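Local coordinates for Glyco_hydro_cc domain-containing protein (Pseudomonas viridiflava, PDB 6UAV) that probably cleaves internal linkages of beta-1,3-glucans as an endo-beta-1,3-glucanase of glycoside hydrolase family 128, at residues Met25-Tyr29 with Phe221-Trp225; Thr1-Gly7 with Tyr253-Tyr258; Asn83-Leu87 with Tyr129-Trp135; Asn92-Gln96 with Trp135-Phe139. All coordinates share one frame; numbering follows the deposited sequence. Where two conformers were deposited one is given.

Contact 1: residues Met25-Tyr29 with Phe221-Trp225; sequences MSWWY and FRYAW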
# COMPACT_ATOMS: atom_id res chain seq x y z
N MET A 25 7.28 -13.14 -2.80
CA MET A 25 6.24 -12.17 -2.38
C MET A 25 5.53 -12.74 -1.17
O MET A 25 5.04 -13.90 -1.30
CB MET A 25 5.21 -11.99 -3.50
CG MET A 25 4.11 -11.04 -3.13
SD MET A 25 2.65 -10.96 -4.27
CE MET A 25 1.77 -12.45 -3.82
N SER A 26 5.41 -11.99 -0.07
CA SER A 26 4.68 -12.39 1.15
C SER A 26 3.23 -11.94 1.11
O SER A 26 2.40 -12.61 1.73
CB SER A 26 5.42 -11.90 2.33
OG SER A 26 6.52 -12.77 2.50
N TRP A 27 2.88 -10.84 0.41
CA TRP A 27 1.50 -10.35 0.55
C TRP A 27 1.07 -9.54 -0.66
O TRP A 27 1.92 -9.12 -1.46
CB TRP A 27 1.36 -9.53 1.84
CG TRP A 27 2.07 -8.21 1.78
CD1 TRP A 27 3.42 -7.99 1.83
CD2 TRP A 27 1.48 -6.92 1.51
NE1 TRP A 27 3.71 -6.66 1.66
CE2 TRP A 27 2.53 -5.98 1.48
CE3 TRP A 27 0.18 -6.48 1.34
CZ2 TRP A 27 2.28 -4.62 1.33
CZ3 TRP A 27 -0.05 -5.14 1.20
CH2 TRP A 27 0.98 -4.22 1.15
N TRP A 28 -0.21 -9.33 -0.77
CA TRP A 28 -0.74 -8.40 -1.79
C TRP A 28 -1.99 -7.73 -1.28
O TRP A 28 -2.55 -8.14 -0.27
CB TRP A 28 -1.03 -9.12 -3.12
CG TRP A 28 -2.36 -9.81 -3.26
CD1 TRP A 28 -3.43 -9.31 -3.95
CD2 TRP A 28 -2.80 -11.07 -2.75
NE1 TRP A 28 -4.47 -10.19 -3.95
CE2 TRP A 28 -4.11 -11.29 -3.22
CE3 TRP A 28 -2.18 -12.06 -1.96
CZ2 TRP A 28 -4.83 -12.44 -2.92
CZ3 TRP A 28 -2.89 -13.21 -1.71
CH2 TRP A 28 -4.21 -13.37 -2.13
N TYR A 29 -2.45 -6.74 -2.03
CA TYR A 29 -3.75 -6.13 -1.73
C TYR A 29 -4.27 -5.62 -3.05
O TYR A 29 -3.49 -5.58 -4.00
CB TYR A 29 -3.62 -5.06 -0.64
CG TYR A 29 -3.07 -3.76 -1.16
CD1 TYR A 29 -1.71 -3.60 -1.46
CD2 TYR A 29 -3.91 -2.69 -1.36
CE1 TYR A 29 -1.22 -2.39 -1.92
CE2 TYR A 29 -3.43 -1.49 -1.82
CZ TYR A 29 -2.08 -1.34 -2.12
OH TYR A 29 -1.61 -0.14 -2.57
N PHE A 221 7.41 -1.55 7.68
CA PHE A 221 6.99 -2.94 7.97
C PHE A 221 6.72 -3.71 6.68
O PHE A 221 7.03 -4.87 6.65
CB PHE A 221 5.72 -2.93 8.83
CG PHE A 221 5.23 -4.30 9.22
CD1 PHE A 221 5.85 -5.01 10.24
CD2 PHE A 221 4.18 -4.93 8.54
CE1 PHE A 221 5.41 -6.29 10.59
CE2 PHE A 221 3.73 -6.19 8.92
CZ PHE A 221 4.35 -6.87 9.93
N ARG A 222 6.15 -3.06 5.66
CA ARG A 222 5.76 -3.75 4.43
C ARG A 222 5.80 -2.72 3.30
O ARG A 222 5.71 -1.47 3.55
CB ARG A 222 4.38 -4.41 4.53
CG ARG A 222 4.41 -5.81 5.13
CD ARG A 222 3.13 -6.62 5.13
NE ARG A 222 3.40 -8.05 5.25
CZ ARG A 222 2.47 -9.00 5.22
NH1 ARG A 222 1.18 -8.67 5.16
NH2 ARG A 222 2.83 -10.27 5.22
N TYR A 223 6.03 -3.22 2.11
CA TYR A 223 5.95 -2.40 0.89
C TYR A 223 5.31 -3.23 -0.21
O TYR A 223 5.35 -4.43 -0.17
CB TYR A 223 7.33 -1.86 0.47
CG TYR A 223 8.41 -2.89 0.32
CD1 TYR A 223 8.51 -3.67 -0.82
CD2 TYR A 223 9.30 -3.15 1.33
CE1 TYR A 223 9.53 -4.58 -1.02
CE2 TYR A 223 10.28 -4.12 1.19
CZ TYR A 223 10.35 -4.88 0.04
OH TYR A 223 11.27 -5.87 -0.14
N ALA A 224 4.81 -2.52 -1.21
CA ALA A 224 4.17 -3.18 -2.34
C ALA A 224 4.50 -2.44 -3.62
O ALA A 224 4.19 -1.24 -3.75
CB ALA A 224 2.70 -3.21 -2.11
N TRP A 225 5.07 -3.20 -4.53
CA TRP A 225 5.43 -2.68 -5.86
C TRP A 225 4.18 -2.46 -6.70
O TRP A 225 3.29 -3.36 -6.78
CB TRP A 225 6.44 -3.61 -6.55
CG TRP A 225 6.91 -3.11 -7.88
CD1 TRP A 225 6.37 -3.36 -9.11
CD2 TRP A 225 7.99 -2.21 -8.09
NE1 TRP A 225 7.07 -2.69 -10.08
CE2 TRP A 225 8.10 -1.98 -9.47
CE3 TRP A 225 8.92 -1.63 -7.23
CZ2 TRP A 225 9.02 -1.09 -10.01
CZ3 TRP A 225 9.90 -0.81 -7.77
CH2 TRP A 225 9.93 -0.53 -9.13
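Inside the (beta/alpha)8 barrel, W27 of strand 27-29 meets R222 of strand 220-225 in the interior layer. The guanidinium of R222 lies flat on one face of the indole, its plane only 9° from the ring plane and its centre 4.0 Å away. The arginine chain runs out extended from CG to NE, which carries CD over the five-membered ring and the guanidinium toward the rim: R222 CD is 3.6 Å from the centroid of that W27 ring in a CH-pi contact, while R222 NH1 lies 3.4 Å from W27 CB. W27 brings its ring here by holding CG between backbone N and carbonyl carbon (chi1 71°). A weak bond joins W27 NE1 to Y223 O at 3.3 Å, bent to 121°; the indole N-H also has K5 O. Further along, A224 CB touches W27 CZ2 at 3.7 Å and the edge of the Y29 ring, a methyl being small enough to fit between two large aromatics. Arginine suits its place because its flat cation can stack while its N-H groups are used elsewhere: NH2 forms a salt bridge with D51, and NE bonds V4 O. Strand 6-9 lies between the two strands in the barrel wall, and strand 51-56 flanks W27 on the other side. Y223, on the outward face of its strand, packs against helices 200-216 and 248-255.

Contact 2: residues Thr1-Gly7 with Tyr253-Tyr258; sequences TKSVKRG and YLSLPY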
# COMPACT_ATOMS: atom_id res chain seq x y z
N THR A 1 11.57 -19.46 2.01
CA THR A 1 11.81 -18.32 2.94
C THR A 1 11.96 -17.03 2.13
O THR A 1 12.59 -17.03 1.06
CB THR A 1 13.06 -18.51 3.81
OG1 THR A 1 12.93 -19.79 4.43
CG2 THR A 1 13.21 -17.41 4.84
N LYS A 2 11.38 -15.95 2.62
CA LYS A 2 11.33 -14.72 1.80
C LYS A 2 11.05 -13.55 2.75
O LYS A 2 10.86 -13.77 3.98
CB LYS A 2 10.25 -14.88 0.73
CG LYS A 2 8.90 -15.19 1.33
CD LYS A 2 7.83 -15.53 0.28
CE LYS A 2 6.61 -16.14 0.92
NZ LYS A 2 5.61 -16.63 -0.08
N SER A 3 11.09 -12.34 2.21
CA SER A 3 10.92 -11.14 3.05
C SER A 3 9.49 -11.04 3.55
O SER A 3 8.57 -10.98 2.71
CB SER A 3 11.20 -9.90 2.28
OG SER A 3 11.03 -8.81 3.18
N VAL A 4 9.23 -10.82 4.83
CA VAL A 4 7.83 -10.50 5.29
C VAL A 4 7.40 -9.17 4.70
O VAL A 4 6.21 -8.93 4.62
CB VAL A 4 7.70 -10.47 6.83
CG1 VAL A 4 8.64 -9.45 7.44
CG2 VAL A 4 6.24 -10.22 7.30
N LYS A 5 8.34 -8.29 4.29
CA LYS A 5 7.93 -6.92 3.83
C LYS A 5 7.37 -6.97 2.41
O LYS A 5 6.67 -6.04 2.02
CB LYS A 5 9.15 -5.99 3.80
CG LYS A 5 9.93 -5.92 5.09
CD LYS A 5 10.62 -4.56 5.23
CE LYS A 5 11.58 -4.51 6.41
NZ LYS A 5 11.98 -3.09 6.72
N ARG A 6 7.78 -7.95 1.60
CA ARG A 6 7.70 -7.82 0.14
C ARG A 6 6.30 -8.11 -0.39
O ARG A 6 5.86 -9.23 -0.33
CB ARG A 6 8.79 -8.67 -0.52
CG ARG A 6 8.87 -8.39 -2.01
CD ARG A 6 10.22 -8.76 -2.61
NE ARG A 6 11.34 -8.25 -1.84
CZ ARG A 6 12.57 -8.75 -1.82
NH1 ARG A 6 12.95 -9.73 -2.62
NH2 ARG A 6 13.44 -8.22 -0.98
N GLY A 7 5.65 -7.13 -1.00
CA GLY A 7 4.30 -7.31 -1.53
C GLY A 7 4.15 -6.75 -2.92
O GLY A 7 5.09 -6.18 -3.51
N TYR A 253 12.70 -8.57 -8.91
CA TYR A 253 12.02 -8.20 -7.63
C TYR A 253 12.05 -9.34 -6.62
O TYR A 253 12.40 -9.12 -5.41
CB TYR A 253 10.59 -7.78 -7.90
CG TYR A 253 9.82 -7.21 -6.73
CD1 TYR A 253 10.27 -6.14 -5.99
CD2 TYR A 253 8.57 -7.71 -6.39
CE1 TYR A 253 9.55 -5.59 -4.94
CE2 TYR A 253 7.81 -7.16 -5.37
CZ TYR A 253 8.28 -6.07 -4.64
OH TYR A 253 7.62 -5.50 -3.61
N LEU A 254 11.68 -10.53 -7.06
CA LEU A 254 11.53 -11.67 -6.13
C LEU A 254 12.87 -12.15 -5.63
O LEU A 254 12.91 -12.80 -4.53
CB LEU A 254 10.71 -12.79 -6.82
CG LEU A 254 9.35 -12.37 -7.37
CD1 LEU A 254 8.68 -13.55 -8.05
CD2 LEU A 254 8.45 -11.79 -6.32
N SER A 255 13.94 -11.87 -6.37
CA SER A 255 15.32 -12.34 -6.08
C SER A 255 16.04 -11.40 -5.12
O SER A 255 17.08 -11.81 -4.59
CB SER A 255 16.16 -12.37 -7.36
OG SER A 255 16.67 -11.03 -7.66
N LEU A 256 15.58 -10.17 -4.98
CA LEU A 256 16.34 -9.15 -4.20
C LEU A 256 16.53 -9.63 -2.76
O LEU A 256 15.66 -10.26 -2.17
CB LEU A 256 15.63 -7.80 -4.30
CG LEU A 256 15.79 -7.17 -5.68
CD1 LEU A 256 14.88 -5.94 -5.85
CD2 LEU A 256 17.23 -6.83 -5.95
N PRO A 257 17.71 -9.32 -2.17
CA PRO A 257 17.97 -9.61 -0.78
C PRO A 257 16.96 -8.88 0.11
O PRO A 257 16.29 -7.99 -0.32
CB PRO A 257 19.36 -9.00 -0.53
CG PRO A 257 19.99 -8.90 -1.90
CD PRO A 257 18.83 -8.62 -2.83
N TYR A 258 16.90 -9.29 1.36
CA TYR A 258 16.00 -8.64 2.35
C TYR A 258 16.67 -8.66 3.71
O TYR A 258 17.73 -9.28 3.90
CB TYR A 258 14.64 -9.35 2.42
CG TYR A 258 14.72 -10.86 2.51
CD1 TYR A 258 14.81 -11.53 3.70
CD2 TYR A 258 14.69 -11.59 1.35
CE1 TYR A 258 14.91 -12.92 3.75
CE2 TYR A 258 14.83 -12.96 1.37
CZ TYR A 258 14.91 -13.63 2.56
OH TYR A 258 14.99 -14.99 2.47
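The Y253 ring has R6 CD above the centre of one face, 3.9 Å from the centroid, and G7 O at its edge. Y253 OH donates to G7 O over 2.6 Å, in the carbonyl plane. The R6 guanidinium is turned 41° from the ring and uses its own edge: L256 O and P257 O both lie close to its plane. Y258 carries backbone on a face, with S3 N above the ring centre and K2 C nearer the rim, while S3 CB touches Y258 CB at 3.5 Å. Because the arginine bends at CG-CD (chi3 -48°), its end turns past the tyrosine toward the chain that leaves the helix. There R6 NH1 donates to L256 O at 2.8 Å and 162°. R6 NH2 reaches L256 O less directly at 3.2 Å. A further bond runs from R6 NH2 to P257 O at 2.9 Å. Both nitrogens approach L256 O from one face of its carbonyl plane. Arginine is apt here, since its several N-H groups can serve consecutive carbonyls beyond a helix end, where its charge probably also suits the helix dipole; NE is held by Y223 OH. S3 OG accepts from K5 N in an ST turn and also pairs with E215. The contact joins first strand 6-9 and its leader to last helix 248-255 and its tail, bringing together the two chain ends of a TIM barrel.

Contact 3: residues Asn83-Leu87 with Tyr129-Trp135; sequences NEPNL and YGDPVAW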
# COMPACT_ATOMS: atom_id res chain seq x y z
N ASN A 83 -7.39 5.48 0.56
CA ASN A 83 -6.40 5.50 -0.57
C ASN A 83 -6.20 6.91 -1.11
O ASN A 83 -7.01 7.34 -1.93
CB ASN A 83 -6.84 4.59 -1.71
CG ASN A 83 -5.67 4.36 -2.65
OD1 ASN A 83 -4.72 3.67 -2.29
ND2 ASN A 83 -5.74 4.93 -3.84
N GLU A 84 -5.15 7.61 -0.70
CA GLU A 84 -4.79 8.95 -1.25
C GLU A 84 -5.93 9.92 -1.07
O GLU A 84 -6.52 10.43 -2.02
CB GLU A 84 -4.38 8.78 -2.72
CG GLU A 84 -3.04 8.04 -2.83
CD GLU A 84 -2.42 8.12 -4.22
OE1 GLU A 84 -3.02 8.81 -5.09
OE2 GLU A 84 -1.39 7.50 -4.41
N PRO A 85 -6.25 10.30 0.20
CA PRO A 85 -7.33 11.24 0.42
C PRO A 85 -7.11 12.61 -0.19
O PRO A 85 -8.08 13.29 -0.53
CB PRO A 85 -7.39 11.36 1.95
CG PRO A 85 -5.98 10.97 2.41
CD PRO A 85 -5.53 9.90 1.43
N ASN A 86 -5.85 13.02 -0.31
CA ASN A 86 -5.52 14.36 -0.85
C ASN A 86 -5.42 14.32 -2.38
O ASN A 86 -4.90 15.27 -2.92
CB ASN A 86 -4.28 14.91 -0.17
CG ASN A 86 -3.02 14.09 -0.35
OD1 ASN A 86 -3.11 12.85 -0.38
ND2 ASN A 86 -1.88 14.78 -0.38
N LEU A 87 -5.83 13.24 -3.03
CA LEU A 87 -5.86 13.24 -4.52
C LEU A 87 -7.35 13.25 -4.89
O LEU A 87 -8.10 12.35 -4.46
CB LEU A 87 -5.18 11.99 -5.08
CG LEU A 87 -3.65 12.05 -5.22
CD1 LEU A 87 -3.24 13.08 -6.28
CD2 LEU A 87 -2.95 12.26 -3.89
N TYR A 129 -4.05 20.99 -0.06
CA TYR A 129 -3.56 19.78 0.64
C TYR A 129 -2.69 18.93 -0.31
O TYR A 129 -2.56 17.70 -0.09
CB TYR A 129 -4.70 19.01 1.30
CG TYR A 129 -5.38 19.72 2.45
CD1 TYR A 129 -4.69 20.04 3.61
CD2 TYR A 129 -6.73 20.07 2.36
CE1 TYR A 129 -5.32 20.72 4.65
CE2 TYR A 129 -7.37 20.77 3.38
CZ TYR A 129 -6.66 21.06 4.54
OH TYR A 129 -7.26 21.70 5.60
N GLY A 130 -1.95 19.59 -1.20
CA GLY A 130 -0.91 18.87 -1.99
C GLY A 130 0.10 18.21 -1.05
O GLY A 130 0.56 17.06 -1.31
N ASP A 131 0.48 18.91 -0.01
CA ASP A 131 1.52 18.45 0.93
C ASP A 131 0.86 17.48 1.88
O ASP A 131 -0.06 17.90 2.61
CB ASP A 131 2.12 19.60 1.72
CG ASP A 131 3.23 19.21 2.67
OD1 ASP A 131 3.46 18.03 2.91
OD2 ASP A 131 3.93 20.16 3.12
N PRO A 132 1.28 16.21 1.95
CA PRO A 132 0.63 15.26 2.85
C PRO A 132 0.75 15.65 4.31
O PRO A 132 -0.08 15.23 5.14
CB PRO A 132 1.36 13.95 2.58
CG PRO A 132 2.65 14.35 1.92
CD PRO A 132 2.32 15.57 1.11
N VAL A 133 1.74 16.47 4.63
CA VAL A 133 1.94 16.99 6.00
C VAL A 133 0.79 17.93 6.31
O VAL A 133 0.26 17.91 7.42
CB VAL A 133 3.33 17.63 6.21
CG1 VAL A 133 3.41 18.36 7.55
CG2 VAL A 133 4.39 16.56 6.21
N ALA A 134 0.41 18.78 5.37
CA ALA A 134 -0.70 19.71 5.63
C ALA A 134 -1.96 18.88 5.81
O ALA A 134 -2.75 19.18 6.73
CB ALA A 134 -0.88 20.68 4.50
N TRP A 135 -2.19 17.89 4.98
CA TRP A 135 -3.42 17.07 5.09
C TRP A 135 -3.42 16.34 6.44
O TRP A 135 -4.44 16.41 7.16
CB TRP A 135 -3.59 16.18 3.84
CG TRP A 135 -4.93 15.48 3.79
CD1 TRP A 135 -6.01 15.88 3.09
CD2 TRP A 135 -5.35 14.39 4.61
NE1 TRP A 135 -7.08 15.05 3.35
CE2 TRP A 135 -6.70 14.12 4.30
CE3 TRP A 135 -4.69 13.56 5.55
CZ2 TRP A 135 -7.44 13.13 4.93
CZ3 TRP A 135 -5.41 12.55 6.15
CH2 TRP A 135 -6.76 12.34 5.84
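P85 lies over one face of W135 where a loop of the TIM barrel, following strand 78-81, meets the start of helix 132-146. This is the tight side: P85 CG stands over the six-membered ring, 3.7 Å from its centroid, and P85 CB comes within 3.5 Å of W135 CZ2. A proline suits the spot twice over, offering polarised C-H groups to the indole and, with its fixed phi, filling the second position of the type I turn E84-L87, closed by L87 N to E84 O at 3.1 Å. N86 CB adds a contact 3.8 Å from W135 CD1, and M121 of strand 115-121 touches P85, N86 and W135 alike. N83 and E84, the latter opening the turn, follow the fourth strand, in the manner of the Asn-Glu pair of clan A glycosidases. The other side is looser: Y129, G130 and D131 are partly exposed, the Y129 side chain leads away from the turn, and D131 caps the helix, D131 OD1 accepting from V133 N at 2.9 Å. Across this thinner part the link is mainly polar. With N86 CG between its backbone N and carbonyl carbon (chi1 61°), the amide faces the 129-131 backbone and also gives an N-H to N122 O; the other goes from N86 ND2 to Y129 O at 3.0 Å, straight at 161° and nearly along the C=O axis.

Contact 4: residues Asn92-Gln96 with Trp135-Phe139; sequences NMTPQ and WLDAF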
# COMPACT_ATOMS: atom_id res chain seq x y z
N ASN A 92 -10.16 11.21 -2.28
CA ASN A 92 -10.76 12.55 -2.37
C ASN A 92 -11.52 12.83 -1.07
O ASN A 92 -12.72 13.18 -1.11
CB ASN A 92 -11.63 12.65 -3.60
CG ASN A 92 -12.03 14.06 -3.91
OD1 ASN A 92 -11.38 15.00 -3.48
ND2 ASN A 92 -13.15 14.21 -4.61
N MET A 93 -10.84 12.75 0.07
CA MET A 93 -11.50 13.00 1.39
C MET A 93 -10.81 14.20 2.03
O MET A 93 -9.59 14.18 2.22
CB MET A 93 -11.39 11.77 2.29
CG MET A 93 -12.31 10.64 1.77
SD MET A 93 -12.17 9.20 2.79
CE MET A 93 -13.13 9.70 4.21
N THR A 94 -11.58 15.20 2.40
CA THR A 94 -11.02 16.32 3.18
C THR A 94 -10.57 15.81 4.54
O THR A 94 -10.96 14.73 5.00
CB THR A 94 -12.05 17.43 3.35
OG1 THR A 94 -13.11 16.87 4.14
CG2 THR A 94 -12.56 17.97 2.03
N PRO A 95 -9.70 16.57 5.23
CA PRO A 95 -9.35 16.19 6.61
C PRO A 95 -10.58 15.94 7.51
O PRO A 95 -10.58 14.95 8.27
CB PRO A 95 -8.47 17.38 7.05
CG PRO A 95 -7.77 17.79 5.74
CD PRO A 95 -8.90 17.68 4.72
N GLN A 96 -11.58 16.80 7.40
CA GLN A 96 -12.80 16.60 8.21
C GLN A 96 -13.51 15.31 7.80
O GLN A 96 -14.04 14.58 8.69
CB GLN A 96 -13.70 17.82 8.14
CG GLN A 96 -13.13 19.01 8.91
CD GLN A 96 -13.20 18.92 10.42
OE1 GLN A 96 -13.78 17.98 10.96
NE2 GLN A 96 -12.59 19.88 11.11
N TRP A 135 -2.19 17.89 4.98
CA TRP A 135 -3.42 17.07 5.09
C TRP A 135 -3.42 16.34 6.44
O TRP A 135 -4.44 16.41 7.16
CB TRP A 135 -3.59 16.18 3.84
CG TRP A 135 -4.93 15.48 3.79
CD1 TRP A 135 -6.01 15.88 3.09
CD2 TRP A 135 -5.35 14.39 4.61
NE1 TRP A 135 -7.08 15.05 3.35
CE2 TRP A 135 -6.70 14.12 4.30
CE3 TRP A 135 -4.69 13.56 5.55
CZ2 TRP A 135 -7.44 13.13 4.93
CZ3 TRP A 135 -5.41 12.55 6.15
CH2 TRP A 135 -6.76 12.34 5.84
N LEU A 136 -2.34 15.68 6.80
CA LEU A 136 -2.30 14.90 8.05
C LEU A 136 -2.39 15.81 9.26
O LEU A 136 -3.09 15.42 10.21
CB LEU A 136 -1.03 14.05 8.13
CG LEU A 136 -0.98 12.79 7.24
CD1 LEU A 136 0.44 12.27 7.19
CD2 LEU A 136 -1.94 11.74 7.74
N ASP A 137 -1.73 16.97 9.28
CA ASP A 137 -1.89 17.93 10.39
C ASP A 137 -3.37 18.24 10.59
O ASP A 137 -3.86 18.23 11.76
CB ASP A 137 -1.08 19.19 10.17
CG ASP A 137 0.41 19.06 10.39
OD1 ASP A 137 0.85 17.96 10.90
OD2 ASP A 137 1.10 20.07 10.10
N ALA A 138 -4.05 18.55 9.50
CA ALA A 138 -5.46 18.97 9.56
C ALA A 138 -6.33 17.81 10.03
O ALA A 138 -7.27 18.06 10.82
CB ALA A 138 -5.89 19.47 8.22
N PHE A 139 -6.05 16.59 9.55
CA PHE A 139 -6.82 15.39 9.95
C PHE A 139 -6.63 15.14 11.44
O PHE A 139 -7.64 14.95 12.16
CB PHE A 139 -6.31 14.20 9.11
CG PHE A 139 -6.68 12.86 9.63
CD1 PHE A 139 -8.01 12.46 9.71
CD2 PHE A 139 -5.70 12.01 10.11
CE1 PHE A 139 -8.33 11.23 10.23
CE2 PHE A 139 -6.02 10.77 10.63
CZ PHE A 139 -7.35 10.37 10.67
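P95 overlaps the face of the W135 indole opposite the one that P85 covers, so the ring is sandwiched between two prolines. P95 CG stands over the five-membered ring, 3.8 Å from its centroid and 18° off the normal, while P95 CD comes within 3.5 Å of W135 NE1. The indole N-H is used as well: W135 NE1 donates to M93 O at 2.9 Å with an angle of 149°, meeting the carbonyl in its own plane and coming at the edge of the ring. Tryptophan fits because it presents broad faces to prolines and still has a donor for the backbone oxygen of the buried M93. In the TIM barrel this is where two successive outer helices meet, the first turn of helix 95-112 lying against helix 132-146. T94 is the N-cap of the former, its OG1 taking A97 N, and P95 fills the first turn, where a missing backbone N-H costs no helical bond. The proline also reaches one turn along the partner: P95 CB lies 3.5 Å from A138 CB and 3.6 Å from F139 N. A138 is small enough to let the helices come close, with P95 CA and F139 CA only 4.3 Å apart. F139 keeps CG anti to the backbone N (chi1 164°), placing the ring so that P95 O lies at its edge, 3.9 Å from F139 CD1; W102 meets this ring edge-to-face.

The four contacts form two pairs on the same barrel. Contacts 1 and 2 have centres about 9 Å apart and meet around strands 6-9, 27-29 and 220-225, so the first two strands, the last strand and the last helix come together where the barrel closes. Contacts 3 and 4, centres about 7 Å apart, share W135 and helix 132-146; along the chain their segments alternate, and P85 O bonds M93 N between them. Contact 2 lies across the chain's centre from contacts 3 and 4, its centre about 29 and 33 Å from theirs; contact 1 sits between, its nearest atoms about 5 Å from contact 3. Contacts 1 and 2 span long sequence separations, whereas 3 and 4 join successive beta-alpha units.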